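Local structure of aminoglycoside N(3)-acetyltransferase (Enterobacter cloacae, 6NP3) at residues S6-Q11 / P39-D44; S65-T70 / D206-L211. The protein catalyses acetyl transfer from acetyl-CoA to the 3-amino group of 2-deoxystreptamine aminoglycosides and so probably confers resistance to antibiotics such as gentamicin. All blocks are in the same frame, centred on the assembly; numbering follows the deposited sequence.

Contact 1: residues S6-Q11 / P39-D44; sequences SELVRQ and PQTLVD
Helices 5-15 and 39-50 come closest in this contact at Leu8 and Leu42, whose CA atoms lie 7.0 Å apart. This is helix-helix packing near the N-terminus of the antibiotic N-acetyltransferase fold, and it is narrow: 132 Å² is buried, with Leu8 contributing the largest share. The CB of Leu8 points toward helix 39-50, and its CD1 does the touching. Leu8 CG lies anti to the carbonyl carbon (chi1 -61°) and CD1 continues the chain extended, anti to CA (chi2 176°), which carries that methyl to Thr41 CG2 at 3.9 Å, while the two side chains cross at about a right angle. The same methyl also rests against backbone, with Leu8 CD1 3.9 Å from Leu42 CA. Thr41 divides its branches by polarity: CG2 meets the leucine, whereas OG1 accepts a hydrogen bond from the backbone N of Asp37. Trp3, Leu35 and Ala45 also touch Leu8, extending the apolar surroundings, and Leu42 packs against Ile101 of helix 101-106. Within helix 39-50, Gln40 NE2 donates to Asp44 OD1 at 2.9 Å, nearly straight at 170° but from above the carboxylate plane. Across the helices, a second methyl pair brings Leu8 CD1 to 4.1 Å from Leu42 CD1.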
loop_
_atom_site.group_PDB
_atom_site.type_symbol
_atom_site.label_atom_id
_atom_site.label_comp_id
_atom_site.label_asym_id
_atom_site.label_seq_id
_atom_site.Cartn_x
_atom_site.Cartn_y
_atom_site.Cartn_z
ATOM N N SER A 6 -14.297 -20.432 3.668
ATOM C CA SER A 6 -15.210 -20.262 4.793
ATOM C C SER A 6 -14.461 -20.064 6.105
ATOM O O SER A 6 -14.848 -19.226 6.928
ATOM C CB SER A 6 -16.141 -21.474 4.903
ATOM O OG SER A 6 -16.875 -21.469 6.118
ATOM N N GLU A 7 -13.418 -20.856 6.349
ATOM C CA GLU A 7 -12.673 -20.706 7.595
ATOM C C GLU A 7 -12.035 -19.324 7.680
ATOM O O GLU A 7 -12.076 -18.668 8.730
ATOM C CB GLU A 7 -11.584 -21.772 7.674
ATOM C CG GLU A 7 -12.079 -23.190 7.961
ATOM C CD GLU A 7 -10.971 -24.224 7.874
ATOM O OE1 GLU A 7 -10.271 -24.277 6.845
ATOM O OE2 GLU A 7 -10.798 -24.987 8.843
ATOM N N LEU A 8 -11.446 -18.868 6.575
ATOM C CA LEU A 8 -10.843 -17.540 6.570
ATOM C C LEU A 8 -11.876 -16.459 6.831
ATOM O O LEU A 8 -11.601 -15.501 7.570
ATOM C CB LEU A 8 -10.136 -17.293 5.250
ATOM C CG LEU A 8 -8.993 -18.250 4.937
ATOM C CD1 LEU A 8 -8.431 -17.959 3.561
ATOM C CD2 LEU A 8 -7.874 -18.177 5.960
ATOM N N VAL A 9 -13.054 -16.565 6.218
ATOM C CA VAL A 9 -14.081 -15.557 6.431
ATOM C C VAL A 9 -14.466 -15.481 7.903
ATOM O O VAL A 9 -14.659 -14.393 8.457
ATOM C CB VAL A 9 -15.295 -15.820 5.518
ATOM C CG1 VAL A 9 -16.388 -14.874 5.889
ATOM C CG2 VAL A 9 -14.899 -15.650 4.075
ATOM N N ARG A 10 -14.647 -16.640 8.548
ATOM C CA ARG A 10 -15.024 -16.618 9.953
ATOM C C ARG A 10 -13.905 -16.026 10.795
ATOM O O ARG A 10 -14.168 -15.309 11.763
ATOM C CB ARG A 10 -15.408 -18.016 10.445
ATOM C CG ARG A 10 -16.508 -18.687 9.629
ATOM C CD ARG A 10 -17.728 -17.797 9.431
ATOM N NE ARG A 10 -18.476 -17.550 10.664
ATOM C CZ ARG A 10 -19.421 -16.627 10.790
ATOM N NH1 ARG A 10 -19.735 -15.849 9.764
ATOM N NH2 ARG A 10 -20.045 -16.472 11.948
ATOM N N GLN A 11 -12.648 -16.343 10.468
ATOM C CA GLN A 11 -11.526 -15.727 11.175
ATOM C C GLN A 11 -11.488 -14.209 10.986
ATOM O O GLN A 11 -11.186 -13.471 11.934
ATOM C CB GLN A 11 -10.213 -16.328 10.687
ATOM C CG GLN A 11 -9.931 -17.728 11.166
ATOM C CD GLN A 11 -8.708 -18.308 10.524
ATOM O OE1 GLN A 11 -8.460 -18.089 9.355
ATOM N NE2 GLN A 11 -7.919 -19.042 11.293
ATOM N N PRO A 39 -3.510 -18.480 -3.254
ATOM C CA PRO A 39 -3.801 -17.114 -2.774
ATOM C C PRO A 39 -5.184 -16.607 -3.111
ATOM O O PRO A 39 -5.746 -15.811 -2.342
ATOM C CB PRO A 39 -2.712 -16.273 -3.448
ATOM C CG PRO A 39 -1.545 -17.233 -3.579
ATOM C CD PRO A 39 -2.195 -18.563 -3.922
ATOM N N GLN A 40 -5.766 -17.061 -4.220
ATOM C CA GLN A 40 -7.110 -16.608 -4.564
ATOM C C GLN A 40 -8.102 -16.904 -3.446
ATOM O O GLN A 40 -9.103 -16.196 -3.301
ATOM C CB GLN A 40 -7.600 -17.296 -5.837
ATOM C CG GLN A 40 -8.921 -16.723 -6.317
ATOM C CD GLN A 40 -8.759 -15.290 -6.800
ATOM O OE1 GLN A 40 -7.787 -14.955 -7.484
ATOM N NE2 GLN A 40 -9.708 -14.441 -6.450
ATOM N N THR A 41 -7.874 -17.983 -2.687
ATOM C CA THR A 41 -8.761 -18.311 -1.568
ATOM C C THR A 41 -8.855 -17.154 -0.581
ATOM O O THR A 41 -9.942 -16.811 -0.104
ATOM C CB THR A 41 -8.272 -19.584 -0.869
ATOM O OG1 THR A 41 -8.271 -20.657 -1.820
ATOM C CG2 THR A 41 -9.158 -19.945 0.322
ATOM N N LEU A 42 -7.721 -16.537 -0.267
ATOM C CA LEU A 42 -7.723 -15.409 0.650
ATOM C C LEU A 42 -8.284 -14.153 0.012
ATOM O O LEU A 42 -8.982 -13.396 0.689
ATOM C CB LEU A 42 -6.317 -15.184 1.175
ATOM C CG LEU A 42 -6.157 -14.020 2.148
ATOM C CD1 LEU A 42 -7.056 -14.088 3.326
ATOM C CD2 LEU A 42 -4.689 -13.995 2.616
ATOM N N VAL A 43 -8.004 -13.902 -1.267
ATOM C CA VAL A 43 -8.657 -12.785 -1.949
ATOM C C VAL A 43 -10.177 -12.944 -1.884
ATOM O O VAL A 43 -10.913 -12.002 -1.555
ATOM C CB VAL A 43 -8.156 -12.684 -3.402
ATOM C CG1 VAL A 43 -8.921 -11.637 -4.166
ATOM C CG2 VAL A 43 -6.694 -12.381 -3.445
ATOM N N ASP A 44 -10.677 -14.141 -2.223
ATOM C CA ASP A 44 -12.118 -14.390 -2.169
ATOM C C ASP A 44 -12.656 -14.192 -0.764
ATOM O O ASP A 44 -13.760 -13.669 -0.574
ATOM C CB ASP A 44 -12.450 -15.808 -2.651
ATOM C CG ASP A 44 -12.144 -16.025 -4.117
ATOM O OD1 ASP A 44 -12.080 -15.052 -4.895
ATOM O OD2 ASP A 44 -12.010 -17.204 -4.511
#

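Contact 2: residues S65-T70 / D206-L211; sequences SPYEQT and DSNGIL. With LLL ((2R,3R,4R,5R)-2-((1S,2S,3R,4S,6R)-4,6-diamino-3-((2R,3R,6S)-3-amino-6-(aminomethyl)-tetrahydro-2H-pyran-2-yloxy)-2-hydr oxycyclohexyloxy)-5-methyl-4-(methylamino)-tetrahydro-2H-pyran-3,5-diol), chain B.
Water and antibiotic, rather than direct bonds, join Tyr67 to the 206-211 loop: Tyr67 OH stays 4.2 Å from Asn208 ND2, and two waters bridge the segments. Water 2 lies in the ring plane at the tyrosine edge, 2.7 Å from Tyr67 OH; it donates to Asp206 OD1 and accepts from Asn208 ND2. Water 1 links the same hydroxyl to the backbone N of Ser207. The Tyr67 and Asn208 side chains reach toward each other from the two segments, the amide turned 83° from the ring plane. The loop end of this bridge is set by a type I beta turn, Asp206 to Gly209, which includes an Asx turn: Asn208 N donates to Asp206 OD1 at 2.8 Å from above the carboxylate plane. Arg183 holds the other carboxylate oxygen, OD2, in a salt bridge. Together the segments form part of the aminoglycoside pocket, which here holds a gentamicin. Its C23 sits over the centre of one Tyr67 face, 4.0 Å above the plane. Asn208 uses both ends of its amide, OD1 accepting from ligand O52 at 2.7 Å and ND2 donating to ligand O53 with an angle of 176°. Ser207 OG accepts from ligand N12. The bend of the Glu68 chain at chi2 (91°) accompanies the approach of its carboxylate to the sugar, where Glu68 OE2 accepts from ligand O43 at 2.7 Å.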
loop_
_atom_site.group_PDB
_atom_site.type_symbol
_atom_site.label_atom_id
_atom_site.label_comp_id
_atom_site.label_asym_id
_atom_site.label_seq_id
_atom_site.Cartn_x
_atom_site.Cartn_y
_atom_site.Cartn_z
ATOM N N SER A 65 8.598 -1.150 -12.524
ATOM C CA SER A 65 8.785 0.265 -12.283
ATOM C C SER A 65 10.267 0.623 -12.429
ATOM O O SER A 65 11.109 0.006 -11.770
ATOM C CB SER A 65 8.340 0.579 -10.866
ATOM O OG SER A 65 8.698 1.911 -10.588
ATOM N N PRO A 66 10.619 1.622 -13.246
ATOM C CA PRO A 66 12.019 2.028 -13.414
ATOM C C PRO A 66 12.494 3.014 -12.344
ATOM O O PRO A 66 13.169 4.010 -12.643
ATOM C CB PRO A 66 12.022 2.655 -14.804
ATOM C CG PRO A 66 10.684 3.299 -14.915
ATOM C CD PRO A 66 9.740 2.379 -14.154
ATOM N N TYR A 67 12.163 2.714 -11.085
ATOM C CA TYR A 67 12.496 3.600 -9.977
ATOM C C TYR A 67 14.002 3.720 -9.803
ATOM O O TYR A 67 14.565 4.815 -9.887
ATOM C CB TYR A 67 11.817 3.075 -8.705
ATOM C CG TYR A 67 11.942 3.960 -7.504
ATOM C CD1 TYR A 67 13.015 3.832 -6.625
ATOM C CD2 TYR A 67 10.976 4.905 -7.226
ATOM C CE1 TYR A 67 13.117 4.647 -5.500
ATOM C CE2 TYR A 67 11.069 5.719 -6.115
ATOM C CZ TYR A 67 12.143 5.593 -5.258
ATOM O OH TYR A 67 12.224 6.424 -4.146
ATOM N N GLU A 68 14.668 2.610 -9.504
ATOM C CA GLU A 68 16.107 2.680 -9.295
ATOM C C GLU A 68 16.827 3.187 -10.538
ATOM O O GLU A 68 17.819 3.918 -10.430
ATOM C CB GLU A 68 16.641 1.309 -8.901
ATOM C CG GLU A 68 16.489 0.961 -7.421
ATOM C CD GLU A 68 15.193 0.249 -7.088
ATOM O OE1 GLU A 68 14.519 -0.251 -8.008
ATOM O OE2 GLU A 68 14.847 0.185 -5.894
ATOM N N GLN A 69 16.331 2.831 -11.721
ATOM C CA GLN A 69 17.002 3.164 -12.968
ATOM C C GLN A 69 16.916 4.641 -13.299
ATOM O O GLN A 69 17.731 5.126 -14.088
ATOM C CB GLN A 69 16.374 2.345 -14.101
ATOM C CG GLN A 69 16.570 0.829 -13.981
ATOM C CD GLN A 69 15.476 0.120 -13.193
ATOM O OE1 GLN A 69 14.742 0.730 -12.414
ATOM N NE2 GLN A 69 15.382 -1.193 -13.380
ATOM N N THR A 70 15.945 5.365 -12.735
ATOM C CA THR A 70 15.791 6.786 -13.010
ATOM C C THR A 70 16.053 7.647 -11.779
ATOM O O THR A 70 16.033 8.877 -11.885
ATOM C CB THR A 70 14.401 7.086 -13.578
ATOM O OG1 THR A 70 13.417 6.844 -12.566
ATOM C CG2 THR A 70 14.127 6.260 -14.807
ATOM N N ASP A 206 10.795 10.955 0.050
ATOM C CA ASP A 206 11.501 9.680 -0.011
ATOM C C ASP A 206 10.703 8.637 0.765
ATOM O O ASP A 206 10.553 8.746 1.987
ATOM C CB ASP A 206 12.901 9.873 0.557
ATOM C CG ASP A 206 13.802 8.698 0.334
ATOM O OD1 ASP A 206 13.307 7.607 -0.045
ATOM O OD2 ASP A 206 15.045 8.926 0.516
ATOM N N SER A 207 10.186 7.622 0.062
ATOM C CA SER A 207 9.450 6.554 0.736
ATOM C C SER A 207 10.356 5.488 1.332
ATOM O O SER A 207 9.852 4.517 1.906
ATOM C CB SER A 207 8.396 5.918 -0.172
ATOM O OG SER A 207 9.005 5.187 -1.206
ATOM N N ASN A 208 11.675 5.653 1.200
ATOM C CA ASN A 208 12.657 4.777 1.824
ATOM C C ASN A 208 13.389 5.446 2.986
ATOM O O ASN A 208 14.537 5.109 3.288
ATOM C CB ASN A 208 13.638 4.250 0.785
ATOM C CG ASN A 208 13.014 3.216 -0.082
ATOM O OD1 ASN A 208 12.445 2.240 0.407
ATOM N ND2 ASN A 208 13.072 3.428 -1.364
ATOM N N GLY A 209 12.727 6.383 3.651
ATOM C CA GLY A 209 13.269 7.060 4.815
ATOM C C GLY A 209 13.043 8.554 4.721
ATOM O O GLY A 209 13.688 9.227 3.921
ATOM N N ILE A 210 12.180 9.095 5.583
ATOM C CA ILE A 210 11.806 10.494 5.471
ATOM C C ILE A 210 12.899 11.415 5.991
ATOM O O ILE A 210 12.949 12.587 5.600
ATOM C CB ILE A 210 10.448 10.752 6.154
ATOM C CG1 ILE A 210 9.884 12.135 5.796
ATOM C CG2 ILE A 210 10.520 10.549 7.670
ATOM C CD1 ILE A 210 9.602 12.348 4.345
ATOM N N LEU A 211 13.714 10.948 6.937
ATOM C CA LEU A 211 14.892 11.672 7.388
ATOM C C LEU A 211 16.091 10.750 7.234
ATOM O O LEU A 211 15.950 9.520 7.155
ATOM C CB LEU A 211 14.798 12.066 8.860
ATOM C CG LEU A 211 13.641 12.957 9.299
ATOM C CD1 LEU A 211 13.779 13.241 10.799
ATOM C CD2 LEU A 211 13.566 14.227 8.510
HETATM C C11 LLL B . 10.821 -1.343 1.943
HETATM O O11 LLL B . 9.554 -0.635 1.934
HETATM C C21 LLL B . 10.586 -2.675 2.650
HETATM N N21 LLL B . 9.415 -3.292 2.036
HETATM C C31 LLL B . 10.231 -2.448 4.072
HETATM C C41 LLL B . 11.387 -1.724 4.744
HETATM C C51 LLL B . 11.640 -0.428 3.982
HETATM O O51 LLL B . 11.884 -0.689 2.628
HETATM C C61 LLL B . 12.856 0.282 4.538
HETATM N N61 LLL B . 13.061 1.507 3.766
HETATM C C12 LLL B . 7.887 1.814 -1.066
HETATM N N12 LLL B . 7.520 2.903 -1.961
HETATM C C22 LLL B . 7.628 2.180 0.395
HETATM C C32 LLL B . 7.963 0.966 1.238
HETATM N N32 LLL B . 7.702 1.271 2.647
HETATM C C42 LLL B . 9.424 0.530 1.115
HETATM C C52 LLL B . 9.756 0.294 -0.360
HETATM O O52 LLL B . 11.144 0.083 -0.472
HETATM C C62 LLL B . 9.371 1.467 -1.239
HETATM O O62 LLL B . 9.570 1.091 -2.589
HETATM C C13 LLL B . 10.358 1.957 -3.408
HETATM C C23 LLL B . 9.820 1.815 -4.829
HETATM O O23 LLL B . 8.435 2.093 -4.803
HETATM C C33 LLL B . 9.992 0.371 -5.332
HETATM N N33 LLL B . 9.571 0.278 -6.748
HETATM C C43 LLL B . 11.474 -0.029 -5.180
HETATM O O43 LLL B . 12.200 0.730 -6.126
HETATM C C53 LLL B . 11.965 0.260 -3.757
HETATM O O53 LLL B . 11.754 1.599 -3.374
HETATM C C83 LLL B . 11.650 -1.528 -5.447
HETATM C C93 LLL B . 8.574 -0.799 -6.932
HETATM O O HOH W 1 9.844 7.130 -2.879
HETATM O O HOH W 2 14.103 6.033 -2.272
#

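Overall arrangement
Both segments of contact 1 precede those of contact 2 in sequence, and the chain's centre lies between the two sites. Their centres are 33 Å apart, and their nearest atoms are about 21 Å apart, so neither touches the other. The segments share no helix or strand. Contact 1 joins two early helices, 5-15 and 39-50, which flank strand 22-27 of the seven-stranded mixed sheet in sequence; contact 2 brings helix 67-70 to the loop after strand 196-205, 136 residues on. Both have links to ligand sites: Leu42 packs near Val27 and Leu29, which bind acetyl-CoA in another structure of this protein, whereas contact 2 touches the antibiotic itself.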